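Local coordinates for protein D-glycero-alpha-D-manno-heptose 7-phosphate kinase (Campylobacter jejuni subsp. jejuni, PDB 4N3O) that phosphorylates D-glycero-alpha-D-manno-heptose 7-phosphate at C-1 with ATP, giving the 1,7-bisphosphate on the pathway to capsule polysaccharide, at residues E149-R152 / G156-G159; G160-Y165 / M175-N180. One frame throughout, in Å; residues are numbered along the deposited sequence. Where two conformers were deposited one is given.

In the fold
Contact 1 comes first along the chain: at the C-terminal end of helix 140-153 the backbone turns, and 156-159 comes back against 149-152, closing a loop with three residues between its segments. The same connection then runs straight into contact 2, where 160-165 opens helix 162-169 and packs on 175-180, the end of strand 172-178 and the turn after it. The two loops are in series and neither crosses nor encloses the other; their centres lie about 12 Å apart. Glu151 of contact 1 and Gln164 of contact 2 meet in a weak bond of doubtful geometry. Together the contacts tie helix 140-153, through its following loop and helix 162-169, to the large mixed sheet of this GHMP kinase.

Contact 1: E149-R152 / G156-G159; sequences EIER and GIVG
Glu151 and Ile157 meet where helix 140-153 of the GHMP kinase N-terminal domain gives way to the loop leading to helix 162-169. A chi1 of -167° swings the glutamate stem beside its own carbonyl carbon, and the extended chain then runs past Ile157. From CB the path reaches CG, which lies 3.9 Å from Ile157 CD1, and then CD; at the end OE2 passes 4.0 Å from Ile157 CG1, while OE1 accepts a hydrogen bond from Ser120 OG and a weak one, of doubtful geometry, from Gln164 NE2. Ile157 thus touches the aliphatic stem and one carboxylate oxygen, and its CD1 also lies 3.8 Å from the backbone Glu151 O. This placement is consistent with the magnesium-binding role inferred for Glu151 by similarity, since at their nearest atoms its side chain lies about 3 Å from that of Ser119, the other predicted magnesium ligand, and about 6 Å from that of Asp163, the predicted proton acceptor. No hydrogen bond joins the two segments: Gly156 N is 3.5 Å from Arg152 O but at a poor angle. Gly156 has phi 140°, a conformation that suits glycine. On the exposed side Arg152 contributes its CB, 3.7 Å from Ile157 O.

Contact 2: G160-Y165 / M175-N180; sequences GAQDQY and MEFYNN
Gln162 and Phe177 touch at the start of helix 162-169, where the helix packs on strand 172-178 of the mixed sheet in this GHMP kinase. Both parts of the contact are close, but they differ in burial. The buried part surrounds the selenomethionine Met175. Its chain is extended beyond CG: chi2 (-166°) sets SE 3.9 Å from Gln162 CA, and chi3 (178°) carries CE on to 3.6 Å from Gln162 O and 3.8 Å from Tyr165 CB. The methyl end therefore rests on the first turn of the helix, and Val35 and Val185 of the adjoining strands also touch Met175.

The partly exposed side belongs to Gln162 and Phe177. These side chains cross at about a right angle, with the amide and ring planes 35° apart, and the glutamine meets the ring obliquely at CZ: Phe177 CZ is 3.7 Å from Gln162 CG and 3.5 Å from Gln162 NE2. On one ring face, Met175 O stands 4.1 Å above the plane, offset toward the rim. Next along the helix is Asp163, the proton acceptor by similarity, whose OD1 forms a salt bridge with Arg14 NE.

Gln162 NE2 donates to Gly159 O, which ties the amide to the loop before the helix. The chemistry implies that van der Waals contact carries the join between helix start and strand, for no hydrogen bond crosses it.

Contact 1: E149-R152 / G156-G159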
# COMPACT_ATOMS: atom_id res chain seq x y z
N GLU A 149 11.08 -9.58 24.94
CA GLU A 149 11.09 -10.20 26.26
C GLU A 149 9.74 -10.81 26.58
O GLU A 149 9.64 -11.96 27.06
CB GLU A 149 11.46 -9.17 27.33
CG GLU A 149 12.86 -8.60 27.14
CD GLU A 149 13.28 -7.62 28.23
OE1 GLU A 149 12.44 -7.30 29.10
OE2 GLU A 149 14.47 -7.19 28.22
N ILE A 150 8.70 -10.04 26.31
CA ILE A 150 7.35 -10.48 26.56
C ILE A 150 7.03 -11.67 25.68
O ILE A 150 6.43 -12.64 26.14
CB ILE A 150 6.35 -9.31 26.33
CG1 ILE A 150 6.51 -8.26 27.44
CG2 ILE A 150 4.91 -9.80 26.31
CD1 ILE A 150 5.74 -6.98 27.20
N GLU A 151 7.48 -11.64 24.42
CA GLU A 151 7.17 -12.72 23.49
C GLU A 151 7.93 -14.03 23.76
O GLU A 151 7.35 -15.11 23.55
CB GLU A 151 7.32 -12.27 22.03
CG GLU A 151 6.70 -13.24 21.04
CD GLU A 151 6.69 -12.74 19.60
OE1 GLU A 151 7.17 -11.61 19.34
OE2 GLU A 151 6.18 -13.47 18.72
N ARG A 152 9.19 -13.97 24.20
CA ARG A 152 9.92 -15.21 24.48
C ARG A 152 9.47 -15.83 25.79
O ARG A 152 9.30 -17.05 25.88
CB ARG A 152 11.45 -15.00 24.51
CG ARG A 152 11.96 -14.22 25.72
CD ARG A 152 13.48 -14.16 25.74
NE ARG A 152 13.97 -13.30 26.81
CZ ARG A 152 15.26 -13.07 27.05
NH1 ARG A 152 15.62 -12.27 28.04
NH2 ARG A 152 16.18 -13.64 26.29
N GLY A 156 6.98 -18.63 23.84
CA GLY A 156 8.01 -19.64 23.61
C GLY A 156 8.76 -19.57 22.29
O GLY A 156 9.13 -20.61 21.74
N ILE A 157 8.99 -18.36 21.79
CA ILE A 157 9.73 -18.17 20.53
C ILE A 157 11.22 -18.08 20.82
O ILE A 157 11.63 -17.63 21.89
CB ILE A 157 9.27 -16.91 19.74
CG1 ILE A 157 7.83 -17.05 19.24
CG2 ILE A 157 10.17 -16.64 18.54
CD1 ILE A 157 6.77 -17.12 20.33
N VAL A 158 12.03 -18.52 19.85
CA VAL A 158 13.49 -18.47 19.96
C VAL A 158 14.06 -18.26 18.56
O VAL A 158 13.50 -18.75 17.57
CB VAL A 158 14.06 -19.76 20.62
CG1 VAL A 158 13.63 -21.01 19.86
CG2 VAL A 158 15.58 -19.69 20.74
N GLY A 159 15.15 -17.50 18.47
CA GLY A 159 15.80 -17.22 17.18
C GLY A 159 16.33 -15.80 17.03
O GLY A 159 17.03 -15.51 16.06

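Contact 2: G160-Y165 / M175-N180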
# COMPACT_ATOMS: atom_id res chain seq x y z
N GLY A 160 16.01 -14.93 17.99
CA GLY A 160 16.47 -13.53 17.96
C GLY A 160 15.32 -12.56 17.82
O GLY A 160 14.21 -12.94 17.45
N ALA A 161 15.60 -11.28 18.07
CA ALA A 161 14.56 -10.24 18.02
C ALA A 161 14.25 -9.73 16.60
O ALA A 161 13.76 -8.62 16.42
CB ALA A 161 14.96 -9.08 18.92
N GLN A 162 14.48 -10.59 15.61
CA GLN A 162 14.30 -10.27 14.20
C GLN A 162 13.00 -9.54 13.88
O GLN A 162 13.01 -8.46 13.31
CB GLN A 162 14.25 -11.56 13.37
CG GLN A 162 15.32 -12.59 13.66
CD GLN A 162 15.10 -13.85 12.84
OE1 GLN A 162 14.26 -13.89 11.94
NE2 GLN A 162 15.86 -14.90 13.16
N ASP A 163 11.89 -10.16 14.25
CA ASP A 163 10.56 -9.65 13.93
C ASP A 163 10.17 -8.38 14.67
O ASP A 163 9.38 -7.57 14.12
CB ASP A 163 9.51 -10.74 14.15
CG ASP A 163 9.66 -11.91 13.18
OD1 ASP A 163 10.37 -11.75 12.16
OD2 ASP A 163 9.06 -12.98 13.44
N GLN A 164 10.71 -8.20 15.88
CA GLN A 164 10.41 -7.02 16.68
C GLN A 164 11.14 -5.79 16.15
O GLN A 164 10.60 -4.67 16.20
CB GLN A 164 10.76 -7.23 18.16
CG GLN A 164 9.94 -8.30 18.88
CD GLN A 164 10.36 -9.72 18.55
OE1 GLN A 164 11.48 -9.97 18.09
NE2 GLN A 164 9.48 -10.67 18.82
N TYR A 165 12.36 -5.98 15.64
CA TYR A 165 13.13 -4.88 15.09
C TYR A 165 12.52 -4.42 13.77
O TYR A 165 12.49 -3.25 13.48
CB TYR A 165 14.61 -5.24 14.86
CG TYR A 165 15.44 -5.51 16.10
CD1 TYR A 165 15.52 -4.58 17.12
CD2 TYR A 165 16.22 -6.67 16.21
CE1 TYR A 165 16.30 -4.81 18.26
CE2 TYR A 165 17.01 -6.90 17.32
CZ TYR A 165 17.04 -5.98 18.35
OH TYR A 165 17.82 -6.20 19.47
N MSE A 175 20.01 -8.33 8.83
CA MSE A 175 20.43 -8.75 10.16
C MSE A 175 21.41 -9.87 10.12
O MSE A 175 21.20 -10.88 9.44
CB MSE A 175 19.16 -9.10 10.92
CG MSE A 175 18.14 -8.00 10.60
SE MSE A 175 16.70 -8.16 11.88
CE MSE A 175 15.51 -6.68 11.42
N GLU A 176 22.51 -9.68 10.84
CA GLU A 176 23.58 -10.67 10.94
C GLU A 176 23.60 -11.23 12.34
O GLU A 176 23.45 -10.51 13.32
CB GLU A 176 24.92 -10.05 10.53
CG GLU A 176 25.00 -9.88 9.02
CD GLU A 176 26.07 -8.91 8.58
OE1 GLU A 176 26.96 -9.32 7.78
OE2 GLU A 176 26.02 -7.74 9.03
N PHE A 177 23.76 -12.55 12.42
CA PHE A 177 23.75 -13.24 13.70
C PHE A 177 25.12 -13.77 14.10
O PHE A 177 25.84 -14.37 13.29
CB PHE A 177 22.73 -14.37 13.65
CG PHE A 177 21.36 -13.93 13.24
CD1 PHE A 177 20.63 -13.07 14.05
CD2 PHE A 177 20.81 -14.36 12.04
CE1 PHE A 177 19.36 -12.65 13.68
CE2 PHE A 177 19.54 -13.94 11.67
CZ PHE A 177 18.82 -13.09 12.49
N TYR A 178 25.48 -13.52 15.35
CA TYR A 178 26.75 -13.97 15.89
C TYR A 178 26.56 -14.79 17.17
O TYR A 178 25.98 -14.33 18.16
CB TYR A 178 27.67 -12.78 16.15
CG TYR A 178 28.11 -12.09 14.89
CD1 TYR A 178 29.25 -12.51 14.21
CD2 TYR A 178 27.39 -11.01 14.37
CE1 TYR A 178 29.66 -11.88 13.04
CE2 TYR A 178 27.80 -10.37 13.20
CZ TYR A 178 28.93 -10.82 12.54
OH TYR A 178 29.34 -10.20 11.39
N ASN A 179 27.04 -16.03 17.12
CA ASN A 179 27.00 -16.96 18.24
C ASN A 179 25.59 -17.13 18.81
O ASN A 179 25.41 -17.29 20.01
CB ASN A 179 28.00 -16.50 19.31
CG ASN A 179 28.48 -17.63 20.22
OD1 ASN A 179 29.22 -17.39 21.17
ND2 ASN A 179 28.08 -18.87 19.92
N ASN A 180 24.59 -17.08 17.91
CA ASN A 180 23.18 -17.22 18.26
C ASN A 180 22.76 -16.30 19.40
O ASN A 180 21.79 -16.58 20.11
CB ASN A 180 22.87 -18.67 18.67
CG ASN A 180 23.37 -19.69 17.66
OD1 ASN A 180 24.19 -19.38 16.79
ND2 ASN A 180 22.89 -20.92 17.78